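Local coordinates for hypothetical protein (Nostoc punctiforme, PDB 2O62) that is of unknown function but pairs two calycin-like beta domains, a fold that in relatives often encloses small ligands, at residues Gly14-Ser19 with Glu125-Thr130; Ser35-Glu40 with Leu50-Ser55; Phe98-Arg103 with Ala133-Leu138. All coordinates share one frame; numbering follows the deposited sequence. Where two conformers were deposited one is given.

Contact 1 (Gly14-Ser19 with Glu125-Thr130). With GOL (glycerol), chain H.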
loop_
_atom_site.group_PDB
_atom_site.type_symbol
_atom_site.label_atom_id
_atom_site.label_comp_id
_atom_site.label_asym_id
_atom_site.label_seq_id
_atom_site.Cartn_x
_atom_site.Cartn_y
_atom_site.Cartn_z
ATOM N N GLY A 14 9.722 15.992 -7.839
ATOM C CA GLY A 14 8.646 16.923 -8.195
ATOM C C GLY A 14 8.062 17.563 -6.954
ATOM O O GLY A 14 8.610 17.441 -5.855
ATOM N N VAL A 15 6.933 18.241 -7.125
ATOM C CA VAL A 15 6.275 18.918 -6.024
ATOM C C VAL A 15 4.912 18.249 -5.859
ATOM O O VAL A 15 4.093 18.316 -6.753
ATOM C CB VAL A 15 6.113 20.413 -6.281
ATOM C CG1 VAL A 15 5.409 21.085 -5.136
ATOM C CG2 VAL A 15 7.460 21.060 -6.520
ATOM N N TRP A 16 4.741 17.546 -4.747
ATOM C CA TRP A 16 3.566 16.751 -4.488
ATOM C C TRP A 16 2.738 17.514 -3.468
ATOM O O TRP A 16 3.150 17.704 -2.315
ATOM C CB TRP A 16 3.942 15.362 -3.974
ATOM C CG TRP A 16 4.698 14.559 -4.942
ATOM C CD1 TRP A 16 6.052 14.332 -4.949
ATOM C CD2 TRP A 16 4.180 13.912 -6.089
ATOM N NE1 TRP A 16 6.391 13.527 -6.011
ATOM C CE2 TRP A 16 5.271 13.260 -6.739
ATOM C CE3 TRP A 16 2.889 13.762 -6.610
ATOM C CZ2 TRP A 16 5.111 12.507 -7.895
ATOM C CZ3 TRP A 16 2.728 13.016 -7.768
ATOM C CH2 TRP A 16 3.832 12.384 -8.395
ATOM N N GLU A 17 1.535 17.907 -3.892
ATOM C CA GLU A 17 0.614 18.640 -3.051
ATOM C C GLU A 17 -0.571 17.766 -2.674
ATOM O O GLU A 17 -0.977 16.906 -3.429
ATOM C CB GLU A 17 0.109 19.857 -3.796
ATOM C CG GLU A 17 1.208 20.829 -4.166
ATOM C CD GLU A 17 0.660 22.197 -4.414
ATOM O OE1 GLU A 17 0.072 22.376 -5.503
ATOM O OE2 GLU A 17 0.801 23.077 -3.520
ATOM N N GLY A 18 -1.115 17.971 -1.493
ATOM C CA GLY A 18 -2.299 17.253 -1.113
ATOM C C GLY A 18 -2.553 17.330 0.360
ATOM O O GLY A 18 -2.630 18.411 0.917
ATOM N N SER A 19 -2.714 16.167 0.977
ATOM C CA SER A 19 -2.821 16.091 2.434
ATOM C C SER A 19 -2.350 14.797 3.026
ATOM O O SER A 19 -2.222 13.798 2.307
ATOM C CB SER A 19 -4.272 16.286 2.870
ATOM O OG SER A 19 -5.087 15.218 2.489
ATOM N N GLU A 125 -1.753 12.688 -3.041
ATOM C CA GLU A 125 -0.894 13.719 -3.579
ATOM C C GLU A 125 -1.053 13.830 -5.076
ATOM O O GLU A 125 -1.178 12.829 -5.772
ATOM C CB GLU A 125 0.557 13.423 -3.250
ATOM C CG GLU A 125 0.898 13.615 -1.769
ATOM C CD GLU A 125 2.206 12.997 -1.383
ATOM O OE1 GLU A 125 2.575 11.951 -1.951
ATOM O OE2 GLU A 125 2.885 13.540 -0.484
ATOM N N HIS A 126 -1.024 15.066 -5.556
ATOM C CA HIS A 126 -1.059 15.379 -6.982
ATOM C C HIS A 126 0.089 16.349 -7.254
ATOM O O HIS A 126 0.496 17.200 -6.420
ATOM C CB HIS A 126 -2.408 15.964 -7.403
ATOM C CG HIS A 126 -2.755 17.230 -6.702
ATOM N ND1 HIS A 126 -3.354 17.254 -5.456
ATOM C CD2 HIS A 126 -2.529 18.525 -7.041
ATOM C CE1 HIS A 126 -3.502 18.513 -5.076
ATOM N NE2 HIS A 126 -3.001 19.302 -6.013
ATOM N N LEU A 127 0.656 16.217 -8.426
ATOM C CA LEU A 127 1.692 17.135 -8.848
ATOM C C LEU A 127 1.145 18.557 -8.866
ATOM O O LEU A 127 0.052 18.812 -9.411
ATOM C CB LEU A 127 2.201 16.773 -10.236
ATOM C CG LEU A 127 3.140 15.593 -10.257
ATOM C CD1 LEU A 127 3.432 15.351 -11.715
ATOM C CD2 LEU A 127 4.451 15.909 -9.439
ATOM N N ALA A 128 1.951 19.481 -8.345
ATOM C CA ALA A 128 1.599 20.883 -8.297
ATOM C C ALA A 128 1.275 21.370 -9.712
ATOM O O ALA A 128 2.035 21.127 -10.646
ATOM C CB ALA A 128 2.734 21.734 -7.675
ATOM N N GLY A 129 0.119 22.010 -9.849
ATOM C CA GLY A 129 -0.374 22.485 -11.142
ATOM C C GLY A 129 -1.146 21.476 -11.965
ATOM O O GLY A 129 -1.624 21.797 -13.075
ATOM N N THR A 130 -1.324 20.279 -11.429
ATOM C CA THR A 130 -2.141 19.249 -12.099
ATOM C C THR A 130 -3.409 19.042 -11.305
ATOM O O THR A 130 -3.505 19.478 -10.167
ATOM C CB THR A 130 -1.364 17.951 -12.282
ATOM O OG1 THR A 130 -1.223 17.253 -11.030
ATOM C CG2 THR A 130 -0.016 18.264 -12.826
HETATM C C1 GOL H . -4.085 22.293 -6.435
HETATM O O1 GOL H . -2.890 22.222 -5.661
HETATM C C2 GOL H . -3.893 22.497 -7.942
HETATM O O2 GOL H . -4.900 21.866 -8.705
HETATM C C3 GOL H . -2.577 21.928 -8.389
HETATM O O3 GOL H . -1.555 22.586 -7.670
HETATM O O HOH W 1 2.243 16.203 0.140
#
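Val15 meets Ala128 where strand 14-23 runs antiparallel to strand 117-127, which come first and last along the chain but lie side by side in the N-terminal calycin-like sheet. Its CG1, anti to the backbone N (chi1 179°), lies 3.7 Å from Ala128 CB, and its carbonyl O takes the N-H of Ala128. Trp16 comes next, in an antiparallel non-hydrogen-bonded pair with Leu127. The two side chains run side by side, pointing the same way, and Leu127 CD2 sits 3.6 Å from the centroid of the six-membered ring of Trp16, almost on its normal: a CH-pi contact over the face. The indole NE1 is held by Asn12 O, and a water bridges Trp16 O and Glu125 OE2, a carboxylate also salt-bridged by Arg104 and Arg106. Glu17 and His126 form the hydrogen-bonded pair, Glu17 N giving to His126 O and His126 N to Glu17 O, both at 2.8 Å. On the face they share, Glu17 CB makes a CH-pi contact over the imidazole of His126. At Gly18 (phi 165°) a CB would be jammed against the preceding carbonyl. A glycerol, probably from the crystallisation liquor, lies beside the type II turn Leu127-Thr130: in the Glu17 conformer given here, its O3 gives to OE1 at 2.7 Å and accepts from Gly129 N at 2.8 Å, while its O1 lies in the imidazole plane, 2.9 Å from His126 NE2.

Contact 2 (Ser35-Glu40 with Leu50-Ser55)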
loop_
_atom_site.group_PDB
_atom_site.type_symbol
_atom_site.label_atom_id
_atom_site.label_comp_id
_atom_site.label_asym_id
_atom_site.label_seq_id
_atom_site.Cartn_x
_atom_site.Cartn_y
_atom_site.Cartn_z
ATOM N N SER A 35 -0.722 19.531 2.736
ATOM C CA SER A 35 0.713 19.285 2.569
ATOM C C SER A 35 1.262 19.675 1.186
ATOM O O SER A 35 0.549 19.704 0.164
ATOM C CB SER A 35 1.006 17.819 2.865
ATOM O OG SER A 35 0.397 16.970 1.912
ATOM N N ARG A 36 2.548 20.054 1.208
ATOM C CA ARG A 36 3.348 20.269 0.006
ATOM C C ARG A 36 4.694 19.608 0.291
ATOM O O ARG A 36 5.347 19.929 1.295
ATOM C CB ARG A 36 3.545 21.764 -0.282
ATOM C CG ARG A 36 4.078 22.083 -1.671
ATOM C CD ARG A 36 3.946 23.587 -2.030
ATOM N NE ARG A 36 4.706 23.948 -3.236
ATOM C CZ ARG A 36 4.197 24.327 -4.414
ATOM N NH1 ARG A 36 2.879 24.426 -4.615
ATOM N NH2 ARG A 36 5.029 24.621 -5.405
ATOM N N LEU A 37 5.076 18.666 -0.573
ATOM C CA LEU A 37 6.288 17.866 -0.409
ATOM C C LEU A 37 7.086 18.064 -1.664
ATOM O O LEU A 37 6.701 17.642 -2.745
ATOM C CB LEU A 37 5.961 16.393 -0.202
ATOM C CG LEU A 37 7.084 15.444 0.256
ATOM C CD1 LEU A 37 6.440 14.209 0.831
ATOM C CD2 LEU A 37 7.959 15.034 -0.802
ATOM N N CYS A 38 8.199 18.731 -1.498
ATOM C CA CYS A 38 9.105 18.946 -2.621
ATOM C C CYS A 38 10.277 17.988 -2.517
ATOM O O CYS A 38 10.954 17.905 -1.517
ATOM C CB CYS A 38 9.615 20.381 -2.723
ATOM S SG CYS A 38 10.783 20.644 -4.103
ATOM N N LEU A 39 10.466 17.224 -3.580
ATOM C CA LEU A 39 11.627 16.351 -3.722
ATOM C C LEU A 39 12.400 16.892 -4.900
ATOM O O LEU A 39 11.942 16.878 -6.050
ATOM C CB LEU A 39 11.264 14.895 -4.002
ATOM C CG LEU A 39 10.671 14.042 -2.891
ATOM C CD1 LEU A 39 10.212 12.685 -3.455
ATOM C CD2 LEU A 39 11.727 13.819 -1.785
ATOM N N GLU A 40 13.592 17.363 -4.619
ATOM C CA GLU A 40 14.419 17.923 -5.650
ATOM C C GLU A 40 15.791 17.262 -5.649
ATOM O O GLU A 40 16.339 16.955 -4.602
ATOM C CB GLU A 40 14.551 19.414 -5.434
ATOM C CG GLU A 40 15.328 19.841 -4.214
ATOM C CD GLU A 40 15.125 21.327 -3.885
ATOM O OE1 GLU A 40 15.257 22.157 -4.825
ATOM O OE2 GLU A 40 14.833 21.648 -2.691
ATOM N N LEU A 50 14.467 16.800 0.501
ATOM C CA LEU A 50 13.044 16.703 0.752
ATOM C C LEU A 50 12.598 17.867 1.620
ATOM O O LEU A 50 13.207 18.117 2.652
ATOM C CB LEU A 50 12.753 15.388 1.454
ATOM C CG LEU A 50 11.302 15.104 1.871
ATOM C CD1 LEU A 50 11.025 13.642 1.780
ATOM C CD2 LEU A 50 10.969 15.613 3.288
ATOM N N THR A 51 11.572 18.611 1.180
ATOM C CA THR A 51 11.040 19.734 1.969
ATOM C C THR A 51 9.555 19.439 2.098
ATOM O O THR A 51 8.844 19.535 1.110
ATOM C CB THR A 51 11.264 21.107 1.307
ATOM O OG1 THR A 51 12.659 21.323 1.049
ATOM C CG2 THR A 51 10.798 22.227 2.226
ATOM N N LEU A 52 9.136 19.020 3.295
ATOM C CA LEU A 52 7.740 18.767 3.624
ATOM C C LEU A 52 7.159 19.919 4.454
ATOM O O LEU A 52 7.579 20.180 5.597
ATOM C CB LEU A 52 7.574 17.446 4.358
ATOM C CG LEU A 52 6.166 17.106 4.872
ATOM C CD1 LEU A 52 5.179 17.020 3.751
ATOM C CD2 LEU A 52 6.191 15.818 5.634
ATOM N N SER A 53 6.220 20.639 3.840
ATOM C CA SER A 53 5.448 21.678 4.530
ATOM C C SER A 53 4.045 21.128 4.785
ATOM O O SER A 53 3.413 20.592 3.881
ATOM C CB SER A 53 5.354 22.939 3.677
ATOM O OG SER A 53 6.631 23.402 3.338
ATOM N N ARG A 54 3.574 21.245 6.026
ATOM C CA ARG A 54 2.176 20.913 6.371
ATOM C C ARG A 54 1.503 22.078 7.112
ATOM O O ARG A 54 2.138 22.803 7.881
ATOM C CB ARG A 54 2.094 19.637 7.216
ATOM C CG ARG A 54 2.362 18.355 6.428
ATOM C CD ARG A 54 2.713 17.196 7.304
ATOM N NE ARG A 54 3.866 17.542 8.113
ATOM C CZ ARG A 54 4.432 16.747 9.013
ATOM N NH1 ARG A 54 3.988 15.520 9.205
ATOM N NH2 ARG A 54 5.481 17.183 9.712
ATOM N N SER A 55 0.213 22.270 6.871
ATOM C CA SER A 55 -0.494 23.414 7.439
ATOM C C SER A 55 -0.456 23.383 8.975
ATOM O O SER A 55 -0.830 22.390 9.582
ATOM C CB SER A 55 -1.938 23.438 6.945
ATOM O OG SER A 55 -2.580 24.646 7.287
HETATM O O HOH W 2 13.220 20.180 -1.337
#
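Leu39 lays its CD2 against Leu50, 3.6 Å from CD1 and nearly as close to CB, the two side chains side by side and pointing the same way. Leu50 CG, anti to the backbone N (chi1 177°), sits on the face where Leu39 CD2 meets it. Leu50 CD1 also reaches Leu37 CD2, 4.2 Å away, so this leucine meets two side chains of the facing strand. Two residues along, Leu52 CD1 lies 4.1 Å from Leu37 CB, and beyond it Ser35 CB rests against Arg54 CG at 3.8 Å. Within its own strand Leu52 CD2 lies over one face of the Arg54 guanidinium. These residues share one face of the sheet, with Phe20 of strand 14-23 touching Ser35 and Leu52.

The other face is more polar. Cys38 stands opposite Thr51 and Arg36 opposite Ser53, and each pair is joined by two backbone hydrogen bonds, among them Cys38 N to Thr51 O at 2.8 Å and Ser53 N to Arg36 O, also at 2.8 Å. The guanidinium of Arg36 forms a salt bridge with Glu17 of strand 14-23 in the conformers given, while Ser53 OG is hydrogen-bonded to Asp59. Near the hairpin's connecting end one water bridges Glu40 OE2 and Thr51 OG1, 2.7 Å from the hydroxyl. The alternation of hydrogen-bonded and non-hydrogen-bonded pairs, with strand directions 174° apart, is that of a regular antiparallel beta hairpin; here strands 29-42 and 47-54 form it, one of the up-and-down hairpins from which calycin-type sheets are built.

Contact 3 (Phe98-Arg103 with Ala133-Leu138)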
loop_
_atom_site.group_PDB
_atom_site.type_symbol
_atom_site.label_atom_id
_atom_site.label_comp_id
_atom_site.label_asym_id
_atom_site.label_seq_id
_atom_site.Cartn_x
_atom_site.Cartn_y
_atom_site.Cartn_z
ATOM N N PHE A 98 1.920 4.122 -3.966
ATOM C CA PHE A 98 1.683 4.003 -5.399
ATOM C C PHE A 98 1.921 5.322 -6.139
ATOM O O PHE A 98 1.464 6.374 -5.706
ATOM C CB PHE A 98 0.238 3.537 -5.697
ATOM C CG PHE A 98 -0.194 2.304 -4.962
ATOM C CD1 PHE A 98 -0.794 2.393 -3.699
ATOM C CD2 PHE A 98 -0.067 1.055 -5.560
ATOM C CE1 PHE A 98 -1.236 1.273 -3.041
ATOM C CE2 PHE A 98 -0.489 -0.081 -4.879
ATOM C CZ PHE A 98 -1.049 0.029 -3.642
ATOM N N VAL A 99 2.617 5.243 -7.269
ATOM C CA VAL A 99 2.811 6.340 -8.176
ATOM C C VAL A 99 2.078 6.005 -9.490
ATOM O O VAL A 99 2.169 4.892 -10.012
ATOM C CB VAL A 99 4.272 6.570 -8.414
ATOM C CG1 VAL A 99 4.483 7.714 -9.410
ATOM C CG2 VAL A 99 4.968 6.832 -7.080
ATOM N N HIS A 100 1.309 6.960 -9.990
ATOM C CA HIS A 100 0.614 6.837 -11.273
ATOM C C HIS A 100 0.387 8.194 -11.904
ATOM O O HIS A 100 -0.418 8.981 -11.392
ATOM C CB HIS A 100 -0.743 6.174 -11.064
ATOM C CG HIS A 100 -1.543 6.027 -12.327
ATOM N ND1 HIS A 100 -1.328 5.002 -13.228
ATOM C CD2 HIS A 100 -2.556 6.762 -12.834
ATOM C CE1 HIS A 100 -2.165 5.126 -14.241
ATOM N NE2 HIS A 100 -2.914 6.191 -14.033
ATOM N N GLU A 101 1.127 8.482 -12.973
ATOM C CA GLU A 101 0.967 9.722 -13.727
ATOM C C GLU A 101 1.151 10.927 -12.776
ATOM O O GLU A 101 2.229 11.073 -12.205
ATOM C CB GLU A 101 -0.377 9.704 -14.504
ATOM C CG GLU A 101 -0.436 8.547 -15.530
ATOM C CD GLU A 101 -1.688 8.524 -16.404
ATOM O OE1 GLU A 101 -2.678 9.256 -16.104
ATOM O OE2 GLU A 101 -1.700 7.729 -17.380
ATOM N N ASN A 102 0.129 11.761 -12.595
ATOM C CA ASN A 102 0.240 12.980 -11.760
ATOM C C ASN A 102 -0.082 12.775 -10.276
ATOM O O ASN A 102 -0.259 13.741 -9.560
ATOM C CB ASN A 102 -0.664 14.129 -12.301
ATOM C CG ASN A 102 -2.167 13.923 -11.990
ATOM O OD1 ASN A 102 -2.730 12.834 -12.278
ATOM N ND2 ASN A 102 -2.833 14.977 -11.430
ATOM N N ARG A 103 -0.258 11.530 -9.861
ATOM C CA ARG A 103 -0.754 11.187 -8.538
ATOM C C ARG A 103 0.182 10.259 -7.810
ATOM O O ARG A 103 0.841 9.411 -8.422
ATOM C CB ARG A 103 -2.105 10.448 -8.641
ATOM C CG ARG A 103 -3.290 11.327 -9.025
ATOM C CD ARG A 103 -3.777 12.303 -7.957
ATOM N NE ARG A 103 -3.652 11.703 -6.634
ATOM C CZ ARG A 103 -4.543 10.898 -6.075
ATOM N NH1 ARG A 103 -5.722 10.717 -6.646
ATOM N NH2 ARG A 103 -4.259 10.329 -4.905
ATOM N N ALA A 133 -7.686 15.195 -8.981
ATOM C CA ALA A 133 -7.959 13.909 -9.573
ATOM C C ALA A 133 -8.268 12.905 -8.482
ATOM O O ALA A 133 -7.730 11.800 -8.455
ATOM C CB ALA A 133 -6.780 13.453 -10.404
ATOM N N GLU A 134 -9.127 13.311 -7.558
ATOM C CA GLU A 134 -9.588 12.419 -6.524
ATOM C C GLU A 134 -10.504 11.307 -7.089
ATOM O O GLU A 134 -11.464 11.558 -7.818
ATOM C CB GLU A 134 -10.317 13.218 -5.457
ATOM C CG GLU A 134 -10.802 12.406 -4.269
ATOM C CD GLU A 134 -9.706 12.078 -3.250
ATOM O OE1 GLU A 134 -8.515 12.472 -3.427
ATOM O OE2 GLU A 134 -10.075 11.409 -2.256
ATOM N N ARG A 135 -10.177 10.064 -6.775
ATOM C CA ARG A 135 -11.067 8.953 -7.149
ATOM C C ARG A 135 -12.182 8.856 -6.111
ATOM O O ARG A 135 -12.017 9.325 -4.989
ATOM C CB ARG A 135 -10.321 7.630 -7.181
ATOM C CG ARG A 135 -9.540 7.343 -8.480
ATOM C CD ARG A 135 -8.370 8.303 -8.709
ATOM N NE ARG A 135 -7.705 7.887 -9.953
ATOM C CZ ARG A 135 -6.826 8.603 -10.647
ATOM N NH1 ARG A 135 -6.477 9.831 -10.276
ATOM N NH2 ARG A 135 -6.324 8.082 -11.759
ATOM N N PRO A 136 -13.307 8.212 -6.468
ATOM C CA PRO A 136 -14.439 7.984 -5.545
ATOM C C PRO A 136 -14.070 7.164 -4.310
ATOM O O PRO A 136 -13.187 6.323 -4.389
ATOM C CB PRO A 136 -15.370 7.126 -6.389
ATOM C CG PRO A 136 -15.095 7.538 -7.807
ATOM C CD PRO A 136 -13.616 7.737 -7.824
ATOM N N LEU A 137 -14.794 7.355 -3.216
ATOM C CA LEU A 137 -14.732 6.448 -2.097
ATOM C C LEU A 137 -14.927 5.021 -2.624
ATOM O O LEU A 137 -15.900 4.761 -3.330
ATOM C CB LEU A 137 -15.887 6.747 -1.139
ATOM C CG LEU A 137 -16.098 5.722 -0.014
ATOM C CD1 LEU A 137 -14.981 5.821 0.989
ATOM C CD2 LEU A 137 -17.485 5.986 0.660
ATOM N N LEU A 138 -14.049 4.097 -2.255
ATOM C CA LEU A 138 -14.177 2.722 -2.724
ATOM C C LEU A 138 -15.414 2.017 -2.155
ATOM O O LEU A 138 -15.677 2.107 -0.963
ATOM C CB LEU A 138 -12.935 1.932 -2.367
ATOM C CG LEU A 138 -12.762 0.533 -2.955
ATOM C CD1 LEU A 138 -12.720 0.523 -4.460
ATOM C CD2 LEU A 138 -11.508 -0.071 -2.392
HETATM O O HOH W 3 -4.914 8.872 -14.101
HETATM O O HOH W 4 -4.867 11.357 -12.414
#
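This is a polar surface contact between the tip of a hairpin in the N-terminal sheet and the loop leading into the C-terminal barrel. Ala133 O is its focus, accepting from Arg103 NH1 at 2.9 Å and from Arg135 NH1 at 3.0 Å. The Arg103 donor stands 46° out of the carbonyl plane, though the oxygen itself lies near the plane of the Arg103 guanidinium. The two arginines slide past each other in opposite directions, with guanidinium planes 71° apart and their NH1 atoms 3.8 Å from one another. Nearby Asp217 would probably ease that repulsion, since it forms a salt bridge with Arg103 NH2. The hairpin turns through a type II' beta turn, His100 to Arg103, linking strands 93-100 and 103-111, and two waters tie it to Arg135: one joins Glu101 OE1 to NH2, the other Asn102 OD1 to NH1. Arg135 NE is held by Ile241 O of the barrel. An alanine at Arg103 would probably leave Ala133 O with Arg135 alone of these two donors and remove the salt bridge to Asp217. Arg103 CD also packs on Ala133 CB, 4.0 Å away, and Arg135 NH2 lies 4.1 Å from His100 CD2.

Contacts 1 and 2 are neighbours in one sheet, their centres 9 Å apart, because strand 14-23 lies directly beside strand 29-42. A salt bridge joins them, Glu17 OE2 to Arg36 NH1 at 2.7 Å, so, in the conformers given, the carboxylate that accepts from the glycerol through OE1 meets Arg36 through OE2. Contact 3 has its centre 11 Å from that of contact 1 and meets it through Asn102 ND2, 2.8 Å from Thr130 OG1, and Arg103 NE, 2.9 Å from Glu125 O. Contacts 2 and 3 do not touch, their nearest atoms about 9 Å apart; contact 1 lies against both, and contact 3 carries the connection on to the C-terminal barrel.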